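Local coordinates for protein putative fructosamine-3-kinase (Thermobifida fusca YX, PDB 3F7W) that probably acts as a kinase of the fructosamine kinase family, phosphorylating sugar-derived adducts on amines, though its own substrate is not established, at residues 6-14 against 79-87; 26-34 against 42-50. All blocks are in the same frame, centred on the assembly; numbering follows the deposited sequence.

How the interactions relate
Both interactions belong to the N-terminal part of the chain, which has the five-stranded antiparallel sheet of a protein-kinase-like N-lobe, and their centres lie about 11 Å apart. Interaction 2 (26-34 against 42-50) pairs two neighbouring strands of that sheet; interaction 1 (6-14 against 79-87) packs helix 3-13 against strands 79-83 and 86-90, and outside this contact the helix also meets strands 17-26 and 41-46. Along the chain the hairpin falls wholly between the two halves of interaction 1. Strands 41-46 and 86-90 are neighbours, joined at Lys45 and Leu87, and Arg85 NH2 probably donates to Pro48 O at 2.7 Å. Parts of the chain from both sides of the hairpin thus pack together on one sheet.

Interaction 1 (6-14 against 79-87); sequences AARVTELTG and VAGWDDRTL. With EDO (1,2-ethanediol), chain F.
The guanidinium of Arg8 meets the strand segment edge-on, with Thr86 OG1 and the backbone carbonyl of Arg85 near its plane. Its NH2 donates to Thr86 OG1 over 2.9 Å, the hydroxyl lying 14° out of the guanidinium plane and the N-H...O angle being 146°. A bend at chi3 (62°) turns the otherwise extended arginine chain across Thr86, and NH2 also bonds to Leu47 O beyond the two segments, so NH2 is held both by strand 86-90 and by the loop that follows strand 41-46. The indole of Trp82 has a different role: its CB points away from the helix, and at the ring edge NE1 donates to O2 of an ethanediol, probably from the crystallisation liquor, at 3.1 Å.

One helical turn after Arg8, Leu12 supplies the apolar contact. Its two methyls divide the work: CD1 reaches Thr86 CB at 3.7 Å, while CD2 lies 3.7 Å from Trp82 O and close to the carboxylate of Asp83. That carboxylate is occupied within its own turn, where Arg85 N donates to Asp83 OD1 from above the carboxylate plane, closing an Asx turn.

At the end of the helix, Thr13 sets its methyl CG2 3.7 Å from Ala80 CB. Its hydroxyl turns back to Val9 O, which also accepts from Thr13 N. The carbonyl of Leu12 is bridged to the strand by two waters, one accepting from Trp82 N and the other donating to Ala80 O. Here the backbones come close, Leu12 and Gly81 having their CA atoms 5.0 Å apart.

Ala80 and Gly81 both face Ala88, a classic beta bulge in the edge strand, and the whole is a helix laid across the edge hairpin of a kinase-like N-lobe sheet.

Interaction 2 (26-34 against 42-50); sequences SHRWHLYRV and LFVKALPDD. With EDO (1,2-ethanediol), chain G.
Trp29 and Lys45 lie side by side and point the same way across an antiparallel beta hairpin, strands 29-36 and 41-46 of the kinase-like N-lobe. Three hydrogen-bonded pairs, His30 with Ala46, Tyr32 with Val44 and Val34 with Leu42, hold the ladder, and each is closed by two backbone bonds.

Leu31, Phe43 and Lys45 share one face. Leu31 CD2 touches Phe43 CZ at 3.9 Å, the two side chains meeting at a slant, while the same methyl runs alongside Lys45 CG. Lys45 continues fully extended beyond CG, which carries its ammonium past the indole to salt bridges with Glu61 and Asp211. This is consistent with the lysine-glutamate pair of protein kinases, Glu61 lying on helix 57-68, with Asp211 probably in the metal-binding position.

The other face carries Tyr32, Val34, Val44 and Ala46. Val34 and Val44 press methyl to methyl, CG2 to CG2 at 3.5 Å, and Tyr32 CE1 lies near Ala46 CB. Further along, the imidazole of His30 crosses Pro48 at about a right angle, the proline CG coming to the ring edge.

One face of the Trp29 indole is covered from within a type II' turn: Ser26 O sits 3.1 Å above the ring centre, and His27 CB lies over the same face, offset toward the rim. At the ring edge, one water accepts from both Trp29 NE1 (3.0 Å) and Lys45 NZ (3.1 Å).

Interaction 1 (6-14 against 79-87)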
loop_
_atom_site.group_PDB
_atom_site.type_symbol
_atom_site.label_atom_id
_atom_site.label_comp_id
_atom_site.label_asym_id
_atom_site.label_seq_id
_atom_site.Cartn_x
_atom_site.Cartn_y
_atom_site.Cartn_z
ATOM N N ALA A 6 4.027 11.955 -23.767
ATOM C CA ALA A 6 3.128 13.067 -24.079
ATOM C C ALA A 6 1.938 12.620 -24.923
ATOM O O ALA A 6 0.789 12.959 -24.629
ATOM C CB ALA A 6 3.886 14.223 -24.754
ATOM N N ALA A 7 2.205 11.824 -25.953
ATOM C CA ALA A 7 1.143 11.338 -26.824
ATOM C C ALA A 7 0.154 10.463 -26.059
ATOM O O ALA A 7 -1.047 10.590 -26.236
ATOM C CB ALA A 7 1.744 10.543 -28.002
ATOM N N ARG A 8 0.681 9.539 -25.258
ATOM C CA ARG A 8 -0.151 8.587 -24.513
ATOM C C ARG A 8 -1.057 9.321 -23.509
ATOM O O ARG A 8 -2.259 9.035 -23.405
ATOM C CB ARG A 8 0.753 7.532 -23.869
ATOM C CG ARG A 8 1.437 6.629 -24.928
ATOM C CD ARG A 8 2.747 6.010 -24.458
ATOM N NE ARG A 8 2.566 5.138 -23.300
ATOM C CZ ARG A 8 3.558 4.512 -22.671
ATOM N NH1 ARG A 8 4.814 4.621 -23.105
ATOM N NH2 ARG A 8 3.288 3.751 -21.629
ATOM N N VAL A 9 -0.497 10.324 -22.828
ATOM C CA VAL A 9 -1.269 11.137 -21.871
ATOM C C VAL A 9 -2.388 11.896 -22.564
ATOM O O VAL A 9 -3.551 11.877 -22.134
ATOM C CB VAL A 9 -0.341 12.081 -21.054
ATOM C CG1 VAL A 9 -1.146 13.071 -20.216
ATOM C CG2 VAL A 9 0.551 11.246 -20.157
ATOM N N THR A 10 -2.083 12.555 -23.672
ATOM C CA THR A 10 -3.128 13.243 -24.402
ATOM C C THR A 10 -4.259 12.310 -24.839
ATOM O O THR A 10 -5.438 12.665 -24.724
ATOM C CB THR A 10 -2.541 13.999 -25.602
ATOM O OG1 THR A 10 -1.635 14.988 -25.089
ATOM C CG2 THR A 10 -3.660 14.663 -26.459
ATOM N N GLU A 11 -3.905 11.130 -25.331
ATOM C CA GLU A 11 -4.905 10.147 -25.736
ATOM C C GLU A 11 -5.776 9.739 -24.552
ATOM O O GLU A 11 -6.994 9.625 -24.677
ATOM C CB GLU A 11 -4.222 8.902 -26.313
ATOM C CG GLU A 11 -5.176 7.842 -26.879
ATOM C CD GLU A 11 -5.895 8.301 -28.134
ATOM O OE1 GLU A 11 -5.240 8.888 -29.020
ATOM O OE2 GLU A 11 -7.116 8.065 -28.237
ATOM N N LEU A 12 -5.142 9.499 -23.407
ATOM C CA LEU A 12 -5.851 8.977 -22.242
ATOM C C LEU A 12 -6.673 10.018 -21.505
ATOM O O LEU A 12 -7.698 9.677 -20.927
ATOM C CB LEU A 12 -4.874 8.296 -21.285
ATOM C CG LEU A 12 -4.274 7.008 -21.819
ATOM C CD1 LEU A 12 -3.245 6.496 -20.837
ATOM C CD2 LEU A 12 -5.388 5.983 -22.098
ATOM N N THR A 13 -6.244 11.276 -21.530
ATOM C CA THR A 13 -6.932 12.360 -20.789
ATOM C C THR A 13 -7.745 13.305 -21.632
ATOM O O THR A 13 -8.547 14.068 -21.106
ATOM C CB THR A 13 -5.918 13.223 -20.011
ATOM O OG1 THR A 13 -5.109 13.982 -20.936
ATOM C CG2 THR A 13 -5.072 12.364 -19.139
ATOM N N GLY A 14 -7.500 13.303 -22.937
ATOM C CA GLY A 14 -8.086 14.248 -23.865
ATOM C C GLY A 14 -7.537 15.668 -23.754
ATOM O O GLY A 14 -8.056 16.571 -24.372
ATOM N N VAL A 79 -7.153 10.065 -10.597
ATOM C CA VAL A 79 -6.570 9.499 -11.810
ATOM C C VAL A 79 -7.126 10.300 -12.986
ATOM O O VAL A 79 -8.330 10.491 -13.075
ATOM C CB VAL A 79 -6.935 8.020 -11.924
ATOM C CG1 VAL A 79 -6.477 7.463 -13.272
ATOM C CG2 VAL A 79 -6.265 7.255 -10.743
ATOM N N ALA A 80 -6.237 10.787 -13.846
ATOM C CA ALA A 80 -6.603 11.531 -15.055
ATOM C C ALA A 80 -6.852 10.569 -16.222
ATOM O O ALA A 80 -7.666 10.830 -17.103
ATOM C CB ALA A 80 -5.500 12.516 -15.421
ATOM N N GLY A 81 -6.165 9.441 -16.215
ATOM C CA GLY A 81 -6.349 8.440 -17.271
ATOM C C GLY A 81 -5.415 7.269 -17.096
ATOM O O GLY A 81 -4.359 7.395 -16.480
ATOM N N TRP A 82 -5.771 6.126 -17.673
ATOM C CA TRP A 82 -4.896 4.977 -17.590
ATOM C C TRP A 82 -5.190 3.926 -18.648
ATOM O O TRP A 82 -6.289 3.874 -19.229
ATOM C CB TRP A 82 -5.005 4.353 -16.201
ATOM C CG TRP A 82 -6.289 3.641 -15.969
ATOM C CD1 TRP A 82 -7.499 4.197 -15.604
ATOM C CD2 TRP A 82 -6.517 2.244 -16.108
ATOM N NE1 TRP A 82 -8.441 3.218 -15.487
ATOM C CE2 TRP A 82 -7.877 2.010 -15.796
ATOM C CE3 TRP A 82 -5.703 1.159 -16.449
ATOM C CZ2 TRP A 82 -8.434 0.730 -15.804
ATOM C CZ3 TRP A 82 -6.271 -0.132 -16.469
ATOM C CH2 TRP A 82 -7.619 -0.326 -16.168
ATOM N N ASP A 83 -4.190 3.084 -18.877
ATOM C CA ASP A 83 -4.349 1.842 -19.627
ATOM C C ASP A 83 -3.317 0.882 -19.092
ATOM O O ASP A 83 -2.691 1.156 -18.083
ATOM C CB ASP A 83 -4.247 2.061 -21.133
ATOM C CG ASP A 83 -2.870 2.546 -21.588
ATOM O OD1 ASP A 83 -1.874 2.431 -20.850
ATOM O OD2 ASP A 83 -2.839 3.039 -22.726
ATOM N N ASP A 84 -3.136 -0.271 -19.737
ATOM C CA ASP A 84 -2.231 -1.285 -19.177
ATOM C C ASP A 84 -0.763 -0.840 -19.194
ATOM O O ASP A 84 0.073 -1.494 -18.576
ATOM C CB ASP A 84 -2.339 -2.611 -19.928
ATOM C CG ASP A 84 -3.690 -3.277 -19.762
ATOM O OD1 ASP A 84 -4.316 -3.148 -18.692
ATOM O OD2 ASP A 84 -4.125 -3.934 -20.724
ATOM N N ARG A 85 -0.465 0.233 -19.920
ATOM C CA ARG A 85 0.940 0.719 -20.083
ATOM C C ARG A 85 1.248 2.036 -19.325
ATOM O O ARG A 85 2.424 2.412 -19.193
ATOM C CB ARG A 85 1.228 1.042 -21.563
ATOM C CG ARG A 85 0.671 0.117 -22.632
ATOM C CD ARG A 85 1.379 -1.209 -22.609
ATOM N NE ARG A 85 2.820 -1.050 -22.779
ATOM C CZ ARG A 85 3.697 -2.032 -22.612
ATOM N NH1 ARG A 85 3.303 -3.253 -22.250
ATOM N NH2 ARG A 85 4.966 -1.782 -22.762
ATOM N N THR A 86 0.192 2.764 -18.922
ATOM C CA THR A 86 0.305 4.190 -18.551
ATOM C C THR A 86 -0.701 4.494 -17.437
ATOM O O THR A 86 -1.844 4.014 -17.459
ATOM C CB THR A 86 -0.009 5.098 -19.725
ATOM O OG1 THR A 86 0.584 4.580 -20.922
ATOM C CG2 THR A 86 0.471 6.536 -19.499
ATOM N N LEU A 87 -0.265 5.257 -16.452
ATOM C CA LEU A 87 -1.151 5.714 -15.397
ATOM C C LEU A 87 -0.800 7.180 -15.117
ATOM O O LEU A 87 0.346 7.486 -14.792
ATOM C CB LEU A 87 -0.992 4.833 -14.153
ATOM C CG LEU A 87 -1.757 5.195 -12.879
ATOM C CD1 LEU A 87 -3.259 5.295 -13.115
ATOM C CD2 LEU A 87 -1.454 4.187 -11.730
HETATM C C1 EDO F . -11.269 4.874 -13.002
HETATM O O1 EDO F . -10.066 5.439 -13.529
HETATM C C2 EDO F . -11.248 3.357 -13.123
HETATM O O2 EDO F . -11.333 3.045 -14.514
HETATM O O HOH W 1 -7.906 6.994 -19.534
HETATM O O HOH W 2 -9.819 9.292 -18.517
#

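Interaction 2 (26-34 against 42-50)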
loop_
_atom_site.group_PDB
_atom_site.type_symbol
_atom_site.label_atom_id
_atom_site.label_comp_id
_atom_site.label_asym_id
_atom_site.label_seq_id
_atom_site.Cartn_x
_atom_site.Cartn_y
_atom_site.Cartn_z
ATOM N N SER A 26 10.700 3.168 -11.036
ATOM C CA SER A 26 10.335 2.296 -9.934
ATOM C C SER A 26 10.083 0.921 -10.527
ATOM O O SER A 26 9.318 0.788 -11.487
ATOM C CB SER A 26 9.099 2.805 -9.213
ATOM O OG SER A 26 8.691 1.889 -8.203
ATOM N N HIS A 27 10.728 -0.089 -9.960
ATOM C CA HIS A 27 10.626 -1.451 -10.451
ATOM C C HIS A 27 10.837 -1.439 -11.968
ATOM O O HIS A 27 11.918 -1.089 -12.405
ATOM C CB HIS A 27 9.307 -2.061 -10.014
ATOM C CG HIS A 27 9.164 -2.155 -8.534
ATOM N ND1 HIS A 27 9.952 -2.985 -7.761
ATOM C CD2 HIS A 27 8.319 -1.528 -7.685
ATOM C CE1 HIS A 27 9.595 -2.855 -6.494
ATOM N NE2 HIS A 27 8.607 -1.979 -6.420
ATOM N N ARG A 28 9.763 -1.722 -12.715
ATOM C CA ARG A 28 9.819 -1.977 -14.157
ATOM C C ARG A 28 9.302 -0.789 -14.998
ATOM O O ARG A 28 9.215 -0.897 -16.224
ATOM C CB ARG A 28 8.974 -3.226 -14.511
ATOM C CG ARG A 28 8.760 -4.294 -13.395
ATOM C CD ARG A 28 10.040 -5.041 -13.024
ATOM N NE ARG A 28 9.784 -6.479 -12.864
ATOM C CZ ARG A 28 10.211 -7.249 -11.864
ATOM N NH1 ARG A 28 10.952 -6.765 -10.871
ATOM N NH2 ARG A 28 9.893 -8.542 -11.870
ATOM N N TRP A 29 8.956 0.326 -14.355
ATOM C CA TRP A 29 8.339 1.463 -15.056
ATOM C C TRP A 29 9.050 2.776 -14.751
ATOM O O TRP A 29 9.830 2.871 -13.800
ATOM C CB TRP A 29 6.853 1.561 -14.740
ATOM C CG TRP A 29 6.557 1.436 -13.328
ATOM C CD1 TRP A 29 6.436 2.449 -12.418
ATOM C CD2 TRP A 29 6.348 0.210 -12.617
ATOM N NE1 TRP A 29 6.141 1.921 -11.175
ATOM C CE2 TRP A 29 6.106 0.549 -11.264
ATOM C CE3 TRP A 29 6.330 -1.139 -12.996
ATOM C CZ2 TRP A 29 5.845 -0.423 -10.278
ATOM C CZ3 TRP A 29 6.083 -2.115 -12.015
ATOM C CH2 TRP A 29 5.847 -1.747 -10.671
ATOM N N HIS A 30 8.803 3.759 -15.604
ATOM C CA HIS A 30 9.437 5.049 -15.538
ATOM C C HIS A 30 8.459 6.092 -15.001
ATOM O O HIS A 30 7.242 5.955 -15.181
ATOM C CB HIS A 30 9.907 5.428 -16.937
ATOM C CG HIS A 30 10.871 4.438 -17.520
ATOM N ND1 HIS A 30 12.238 4.595 -17.446
ATOM C CD2 HIS A 30 10.665 3.254 -18.146
ATOM C CE1 HIS A 30 12.832 3.562 -18.019
ATOM N NE2 HIS A 30 11.900 2.729 -18.442
ATOM N N LEU A 31 8.995 7.136 -14.359
ATOM C CA LEU A 31 8.180 8.182 -13.719
ATOM C C LEU A 31 8.401 9.534 -14.368
ATOM O O LEU A 31 9.518 9.873 -14.816
ATOM C CB LEU A 31 8.524 8.268 -12.227
ATOM C CG LEU A 31 8.568 6.937 -11.477
ATOM C CD1 LEU A 31 8.912 7.150 -9.979
ATOM C CD2 LEU A 31 7.244 6.240 -11.649
ATOM N N TYR A 32 7.334 10.321 -14.442
ATOM C CA TYR A 32 7.383 11.606 -15.117
ATOM C C TYR A 32 6.479 12.618 -14.428
ATOM O O TYR A 32 5.446 12.254 -13.883
ATOM C CB TYR A 32 6.923 11.497 -16.572
ATOM C CG TYR A 32 7.674 10.491 -17.381
ATOM C CD1 TYR A 32 7.242 9.171 -17.447
ATOM C CD2 TYR A 32 8.828 10.849 -18.085
ATOM C CE1 TYR A 32 7.961 8.215 -18.186
ATOM C CE2 TYR A 32 9.541 9.912 -18.829
ATOM C CZ TYR A 32 9.102 8.598 -18.867
ATOM O OH TYR A 32 9.811 7.686 -19.601
ATOM N N ARG A 33 6.888 13.875 -14.499
ATOM C CA ARG A 33 6.000 15.024 -14.296
ATOM C C ARG A 33 5.587 15.543 -15.671
ATOM O O ARG A 33 6.431 15.927 -16.482
ATOM C CB ARG A 33 6.685 16.136 -13.514
ATOM C CG ARG A 33 5.775 17.304 -13.148
ATOM C CD ARG A 33 6.601 18.412 -12.527
ATOM N NE ARG A 33 5.819 19.534 -12.009
ATOM C CZ ARG A 33 5.268 20.491 -12.748
ATOM N NH1 ARG A 33 5.350 20.476 -14.074
ATOM N NH2 ARG A 33 4.614 21.481 -12.148
ATOM N N VAL A 34 4.285 15.528 -15.935
ATOM C CA VAL A 34 3.737 15.951 -17.235
ATOM C C VAL A 34 2.841 17.155 -16.998
ATOM O O VAL A 34 1.935 17.100 -16.154
ATOM C CB VAL A 34 2.923 14.808 -17.912
ATOM C CG1 VAL A 34 2.276 15.318 -19.207
ATOM C CG2 VAL A 34 3.839 13.615 -18.193
ATOM N N LEU A 42 0.694 16.596 -13.779
ATOM C CA LEU A 42 0.309 15.218 -13.622
ATOM C C LEU A 42 1.531 14.390 -13.278
ATOM O O LEU A 42 2.619 14.627 -13.813
ATOM C CB LEU A 42 -0.301 14.693 -14.916
ATOM C CG LEU A 42 -1.547 15.364 -15.486
ATOM C CD1 LEU A 42 -1.918 14.628 -16.795
ATOM C CD2 LEU A 42 -2.692 15.345 -14.438
ATOM N N PHE A 43 1.336 13.414 -12.397
ATOM C CA PHE A 43 2.335 12.391 -12.122
ATOM C C PHE A 43 1.977 11.201 -13.020
ATOM O O PHE A 43 0.858 10.711 -12.968
ATOM C CB PHE A 43 2.328 11.984 -10.662
ATOM C CG PHE A 43 3.329 10.890 -10.328
ATOM C CD1 PHE A 43 4.667 11.090 -10.536
ATOM C CD2 PHE A 43 2.924 9.705 -9.741
ATOM C CE1 PHE A 43 5.588 10.111 -10.214
ATOM C CE2 PHE A 43 3.866 8.724 -9.414
ATOM C CZ PHE A 43 5.184 8.941 -9.669
ATOM N N VAL A 44 2.937 10.742 -13.811
ATOM C CA VAL A 44 2.672 9.705 -14.819
ATOM C C VAL A 44 3.685 8.566 -14.642
ATOM O O VAL A 44 4.909 8.815 -14.560
ATOM C CB VAL A 44 2.726 10.296 -16.239
ATOM C CG1 VAL A 44 2.521 9.234 -17.313
ATOM C CG2 VAL A 44 1.693 11.491 -16.398
ATOM N N LYS A 45 3.159 7.348 -14.520
ATOM C CA LYS A 45 3.951 6.115 -14.585
ATOM C C LYS A 45 3.742 5.536 -15.970
ATOM O O LYS A 45 2.619 5.556 -16.515
ATOM C CB LYS A 45 3.499 5.074 -13.576
ATOM C CG LYS A 45 3.575 5.479 -12.157
ATOM C CD LYS A 45 3.017 4.412 -11.249
ATOM C CE LYS A 45 3.076 4.869 -9.789
ATOM N NZ LYS A 45 2.754 3.729 -8.884
ATOM N N ALA A 46 4.804 5.010 -16.543
ATOM C CA ALA A 46 4.709 4.446 -17.892
ATOM C C ALA A 46 5.713 3.320 -18.067
ATOM O O ALA A 46 6.887 3.470 -17.764
ATOM C CB ALA A 46 4.944 5.524 -18.956
ATOM N N LEU A 47 5.231 2.201 -18.592
ATOM C CA LEU A 47 6.094 1.163 -19.091
ATOM C C LEU A 47 6.680 1.627 -20.426
ATOM O O LEU A 47 6.047 2.392 -21.138
ATOM C CB LEU A 47 5.288 -0.101 -19.326
ATOM C CG LEU A 47 4.856 -0.789 -18.046
ATOM C CD1 LEU A 47 3.689 -1.743 -18.327
ATOM C CD2 LEU A 47 6.070 -1.504 -17.540
ATOM N N PRO A 48 7.889 1.187 -20.752
ATOM C CA PRO A 48 8.416 1.596 -22.061
ATOM C C PRO A 48 7.530 1.048 -23.186
ATOM O O PRO A 48 6.924 -0.013 -23.030
ATOM C CB PRO A 48 9.816 0.968 -22.103
ATOM C CG PRO A 48 10.131 0.553 -20.721
ATOM C CD PRO A 48 8.823 0.333 -20.009
ATOM N N ASP A 49 7.632 1.726 -24.316
ATOM C CA ASP A 49 7.066 1.271 -25.546
ATOM C C ASP A 49 7.595 -0.110 -25.881
ATOM O O ASP A 49 8.809 -0.367 -25.870
ATOM C CB ASP A 49 7.363 2.277 -26.660
ATOM C CG ASP A 49 6.747 3.643 -26.377
ATOM O OD1 ASP A 49 7.171 4.289 -25.390
ATOM O OD2 ASP A 49 5.840 4.062 -27.125
ATOM N N ASP A 50 6.638 -0.993 -26.140
ATOM C CA ASP A 50 6.893 -2.357 -26.563
ATOM C C ASP A 50 7.297 -3.334 -25.460
ATOM O O ASP A 50 7.314 -4.535 -25.703
ATOM C CB ASP A 50 7.940 -2.364 -27.685
ATOM C CG ASP A 50 7.445 -1.671 -28.938
ATOM O OD1 ASP A 50 6.319 -2.000 -29.387
ATOM O OD2 ASP A 50 8.183 -0.811 -29.472
HETATM C C1 EDO G . 2.961 0.642 -11.300
HETATM O O1 EDO G . 3.438 0.985 -9.992
HETATM C C2 EDO G . 1.865 -0.361 -11.136
HETATM O O2 EDO G . 0.820 0.361 -10.532
HETATM O O HOH W 3 5.875 3.546 -8.702
#